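Local coordinates for tyrosine recombinase XerH (PDB 5JK0), which cuts and rejoins recombining DNA molecules as a site-specific tyrosine recombinase acting at difH sites in chromosome segregation, at the interface of chains A and B. Sequence-based numbering; all coordinates share one arbitrary frame. Chains: chain A/B, Tyrosine recombinase XerH.

Contact 1: the interface of chains A and B. Residues chain A 355-356, 358-359, 362-363; chain B 320, 323-324.
The terminal amine nitrogen NZ of B:Lys323 is gripped by three oxygens from the C-terminal end of chain A, where this tyrosine recombinase of the phage integrase family reaches over to dock its tail on a neighbouring subunit. The shortest bond runs from NZ of B:Lys323 to the side-chain amide oxygen OD1 of A:Asn363, the last residue of the chain, at 2.6 Å. A second goes from NZ of B:Lys323 to the backbone carbonyl O of A:Ile359 at 2.9 Å; here NZ lies in the carbonyl plane and the C=O...N angle opens to 160°. The third, from NZ of B:Lys323 to the carbonyl O of A:Glu362 at 3.2 Å, comes in from above the carbonyl plane and is the longest of the set. Three oxygens around NZ would be expected to favour the charged form of the lysine. B:Lys323 bends at its second torsion (chi2 -96°) and then runs straight, which carries its methylenes past CB of A:Ile359 and its tip among the oxygens of the tail.

A:Ile359 packs against B:Lys323, B:Arg324 and B:Leu320 of helix 309-324 of chain B. Its CG2 methyl rests over the centre of the B:Arg324 guanidinium, 3.8 Å from CZ, and also touches CB of B:Lys323 and CD1 of B:Leu320. CD1 of B:Leu320 lies 3.8 Å from CA of A:Ala356, in helix 353-357.

B:Arg324 forms a salt bridge through NH1 with the carboxylate oxygen OE1 of A:Glu362 at 3.2 Å. The carboxylate and guanidinium planes stand 66° apart and the N-H points away from OE1, leaving attraction between charges without a hydrogen bond. NH1 also makes a weak hydrogen bond to the backbone O of A:Glu355, while CB of A:Ser358 lies at the guanidinium edge.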
loop_
_atom_site.group_PDB
_atom_site.type_symbol
_atom_site.label_atom_id
_atom_site.label_comp_id
_atom_site.label_asym_id
_atom_site.label_seq_id
_atom_site.Cartn_x
_atom_site.Cartn_y
_atom_site.Cartn_z
ATOM N N GLU A 355 33.175 -16.254 11.541
ATOM C CA GLU A 355 31.980 -17.074 11.712
ATOM C C GLU A 355 31.244 -17.263 10.390
ATOM O O GLU A 355 30.634 -18.305 10.152
ATOM C CB GLU A 355 31.044 -16.451 12.748
ATOM C CG GLU A 355 31.654 -16.303 14.131
ATOM C CD GLU A 355 30.681 -15.715 15.137
ATOM O OE1 GLU A 355 29.512 -15.471 14.766
ATOM O OE2 GLU A 355 31.084 -15.497 16.299
ATOM N N ALA A 356 31.304 -16.248 9.533
ATOM C CA ALA A 356 30.659 -16.316 8.228
ATOM C C ALA A 356 31.461 -17.188 7.266
ATOM O O ALA A 356 30.895 -17.878 6.419
ATOM C CB ALA A 356 30.477 -14.919 7.653
ATOM N N SER A 358 33.144 -19.709 8.087
ATOM C CA SER A 358 33.208 -21.063 8.624
ATOM C C SER A 358 31.969 -21.896 8.297
ATOM O O SER A 358 31.908 -23.079 8.633
ATOM C CB SER A 358 33.408 -21.015 10.140
ATOM O OG SER A 358 34.641 -20.402 10.471
ATOM N N ILE A 359 30.989 -21.283 7.640
ATOM C CA ILE A 359 29.732 -21.968 7.344
ATOM C C ILE A 359 29.919 -23.115 6.349
ATOM O O ILE A 359 29.099 -24.030 6.291
ATOM C CB ILE A 359 28.669 -20.992 6.789
ATOM C CG1 ILE A 359 29.113 -20.413 5.445
ATOM C CG2 ILE A 359 28.387 -19.879 7.790
ATOM C CD1 ILE A 359 28.099 -19.472 4.826
ATOM N N GLU A 362 31.223 -26.288 8.732
ATOM C CA GLU A 362 30.485 -26.735 9.914
ATOM C C GLU A 362 29.036 -26.260 9.912
ATOM O O GLU A 362 28.721 -25.177 9.415
ATOM C CB GLU A 362 31.180 -26.266 11.198
ATOM C CG GLU A 362 31.089 -24.771 11.455
ATOM C CD GLU A 362 31.568 -24.391 12.844
ATOM O OE1 GLU A 362 31.269 -23.261 13.287
ATOM O OE2 GLU A 362 32.240 -25.220 13.495
ATOM N N ASN A 363 28.154 -27.087 10.466
ATOM C CA ASN A 363 26.744 -26.735 10.594
ATOM C C ASN A 363 26.471 -26.029 11.919
ATOM O O ASN A 363 27.321 -25.998 12.812
ATOM C CB ASN A 363 25.860 -27.977 10.472
ATOM C CG ASN A 363 25.749 -28.478 9.047
ATOM O OD1 ASN A 363 25.682 -27.692 8.101
ATOM N ND2 ASN A 363 25.734 -29.796 8.886
ATOM O OXT ASN A 363 25.394 -25.475 12.131
ATOM N N LEU B 320 24.027 -18.227 4.905
ATOM C CA LEU B 320 24.628 -17.631 6.095
ATOM C C LEU B 320 23.605 -17.427 7.210
ATOM O O LEU B 320 23.907 -17.640 8.385
ATOM C CB LEU B 320 25.293 -16.297 5.745
ATOM C CG LEU B 320 25.852 -15.479 6.912
ATOM C CD1 LEU B 320 26.868 -16.279 7.711
ATOM C CD2 LEU B 320 26.471 -14.180 6.401
ATOM N N LYS B 323 22.449 -20.820 8.646
ATOM C CA LYS B 323 23.500 -21.456 9.435
ATOM C C LYS B 323 23.640 -20.849 10.832
ATOM O O LYS B 323 23.800 -21.574 11.814
ATOM C CB LYS B 323 24.843 -21.363 8.702
ATOM C CG LYS B 323 24.969 -22.271 7.486
ATOM C CD LYS B 323 25.671 -23.576 7.833
ATOM C CE LYS B 323 25.891 -24.431 6.594
ATOM N NZ LYS B 323 26.764 -25.608 6.875
ATOM N N ARG B 324 23.577 -19.523 10.918
ATOM C CA ARG B 324 23.915 -18.829 12.160
ATOM C C ARG B 324 22.759 -18.021 12.760
ATOM O O ARG B 324 22.784 -17.689 13.947
ATOM C CB ARG B 324 25.113 -17.905 11.925
ATOM C CG ARG B 324 26.334 -18.595 11.321
ATOM C CD ARG B 324 26.909 -19.644 12.266
ATOM N NE ARG B 324 28.289 -19.999 11.931
ATOM C CZ ARG B 324 28.663 -21.152 11.382
ATOM N NH1 ARG B 324 29.944 -21.375 11.120
ATOM N NH2 ARG B 324 27.760 -22.083 11.101
#

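Contact 2: the interface of chains A and B. Residues chain A 340, 343; chain B 328, 331-332, 337, 339.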
loop_
_atom_site.group_PDB
_atom_site.type_symbol
_atom_site.label_atom_id
_atom_site.label_comp_id
_atom_site.label_asym_id
_atom_site.label_seq_id
_atom_site.Cartn_x
_atom_site.Cartn_y
_atom_site.Cartn_z
ATOM N N ASN A 340 16.912 -0.812 11.074
ATOM C CA ASN A 340 18.000 0.161 11.083
ATOM C C ASN A 340 18.018 0.972 12.371
ATOM O O ASN A 340 19.062 1.474 12.785
ATOM C CB ASN A 340 17.893 1.093 9.874
ATOM C CG ASN A 340 18.308 0.418 8.583
ATOM O OD1 ASN A 340 19.283 -0.333 8.550
ATOM N ND2 ASN A 340 17.567 0.678 7.512
ATOM N N ARG A 343 19.518 -1.351 15.125
ATOM C CA ARG A 343 20.957 -1.540 14.958
ATOM C C ARG A 343 21.778 -0.711 15.945
ATOM O O ARG A 343 22.877 -1.104 16.338
ATOM C CB ARG A 343 21.371 -1.190 13.528
ATOM C CG ARG A 343 22.859 -1.325 13.261
ATOM C CD ARG A 343 23.228 -0.807 11.886
ATOM N NE ARG A 343 24.674 -0.757 11.700
ATOM C CZ ARG A 343 25.269 -0.325 10.593
ATOM N NH1 ARG A 343 26.592 -0.314 10.511
ATOM N NH2 ARG A 343 24.540 0.094 9.568
ATOM N N ILE B 328 22.892 -9.262 12.043
ATOM C CA ILE B 328 24.008 -8.321 12.026
ATOM C C ILE B 328 25.188 -8.926 11.268
ATOM O O ILE B 328 25.859 -8.242 10.494
ATOM C CB ILE B 328 24.444 -7.930 13.456
ATOM C CG1 ILE B 328 23.342 -7.131 14.153
ATOM C CG2 ILE B 328 25.735 -7.120 13.426
ATOM C CD1 ILE B 328 23.035 -5.803 13.493
ATOM N N GLN B 331 24.571 -8.603 7.534
ATOM C CA GLN B 331 24.834 -7.238 7.084
ATOM C C GLN B 331 26.326 -6.962 6.922
ATOM O O GLN B 331 26.762 -6.419 5.905
ATOM C CB GLN B 331 24.235 -6.225 8.062
ATOM C CG GLN B 331 24.601 -4.785 7.740
ATOM C CD GLN B 331 24.148 -3.804 8.803
ATOM O OE1 GLN B 331 23.832 -2.653 8.501
ATOM N NE2 GLN B 331 24.115 -4.252 10.052
ATOM N N GLU B 332 27.103 -7.343 7.930
ATOM C CA GLU B 332 28.538 -7.074 7.943
ATOM C C GLU B 332 29.286 -7.892 6.894
ATOM O O GLU B 332 30.236 -7.405 6.279
ATOM C CB GLU B 332 29.113 -7.352 9.333
ATOM C CG GLU B 332 28.589 -6.421 10.415
ATOM C CD GLU B 332 29.153 -5.015 10.301
ATOM O OE1 GLU B 332 30.192 -4.842 9.630
ATOM O OE2 GLU B 332 28.559 -4.085 10.884
ATOM N N ALA B 337 24.220 -1.645 3.524
ATOM C CA ALA B 337 24.148 -0.372 4.232
ATOM C C ALA B 337 22.865 -0.298 5.051
ATOM O O ALA B 337 22.812 0.373 6.082
ATOM C CB ALA B 337 24.228 0.791 3.258
ATOM N N LEU B 339 19.593 -2.562 6.863
ATOM C CA LEU B 339 19.166 -3.863 7.362
ATOM C C LEU B 339 17.854 -4.312 6.730
ATOM O O LEU B 339 17.448 -5.465 6.881
ATOM C CB LEU B 339 19.034 -3.829 8.884
ATOM C CG LEU B 339 20.358 -3.904 9.642
ATOM C CD1 LEU B 339 20.163 -3.515 11.090
ATOM C CD2 LEU B 339 20.939 -5.304 9.539
HETATM O O HOH W 1 21.987 0.352 9.095
HETATM O O HOH W 2 24.697 2.194 7.127
#
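Between the catalytic domains of two XerH subunits lies a small, largely polar protein-protein interface, partly bridged by water, which joins neighbouring recombinases in the pre-cleavage complex on difH DNA. A:Asn340 makes a direct bond: its amide oxygen OD1 accepts the backbone N-H of B:Leu339, the first residue of helix 339-342, at 2.8 Å. The bond is almost straight at the hydrogen (176°), with the donor tilted somewhat from the carbonyl plane. The same OD1 also bonds water 1, so the polar tip of the asparagine serves both the partner's backbone and the water.

A:Arg343 reaches across with an extended side chain, CG anti to its backbone N (chi1 179°). CD1 of B:Leu339 packs 3.6 Å from CB of A:Arg343. At the far end NH2 of A:Arg343 bonds water 1, which lies at the guanidinium edge, at 2.6 Å, and also bonds water 2; both waters pass the contact on to the carbonyl O of B:Ala337. Over one face, toward the rim, stands the amide oxygen OE1 of B:Gln331, 3.0 Å from NH2 of A:Arg343. The two flat groups are turned 70° apart and no N-H points at OE1, so this is a polar contact over a face. The carboxylate of B:Glu332 lies farther off and may add a mild attraction.

A:Arg343 is two residues before the nucleophile A:Tyr345, so this site may help hold the segment carrying one subunit's tyrosine against its neighbour.

Contact 1 and contact 2 lie about 18 Å apart, measured between the centres of their C-alpha atoms, and share no residue. Both draw on the C-terminal part of each chain: chain B offers helix 309-324 in contact 1 and helix 327-334 with the start of helix 339-342 in contact 2. Chain A gives its last residues to the former and the segment just before its tyrosine to the latter. The centre of contact 2 is about 15 Å from B:Arg214 in the active site of chain B. The centre of contact 1 is about 33 Å from A:Arg214 in that of chain A. Attachment at both ends of the tyrosine-bearing segment may couple neighbouring subunits during recombination.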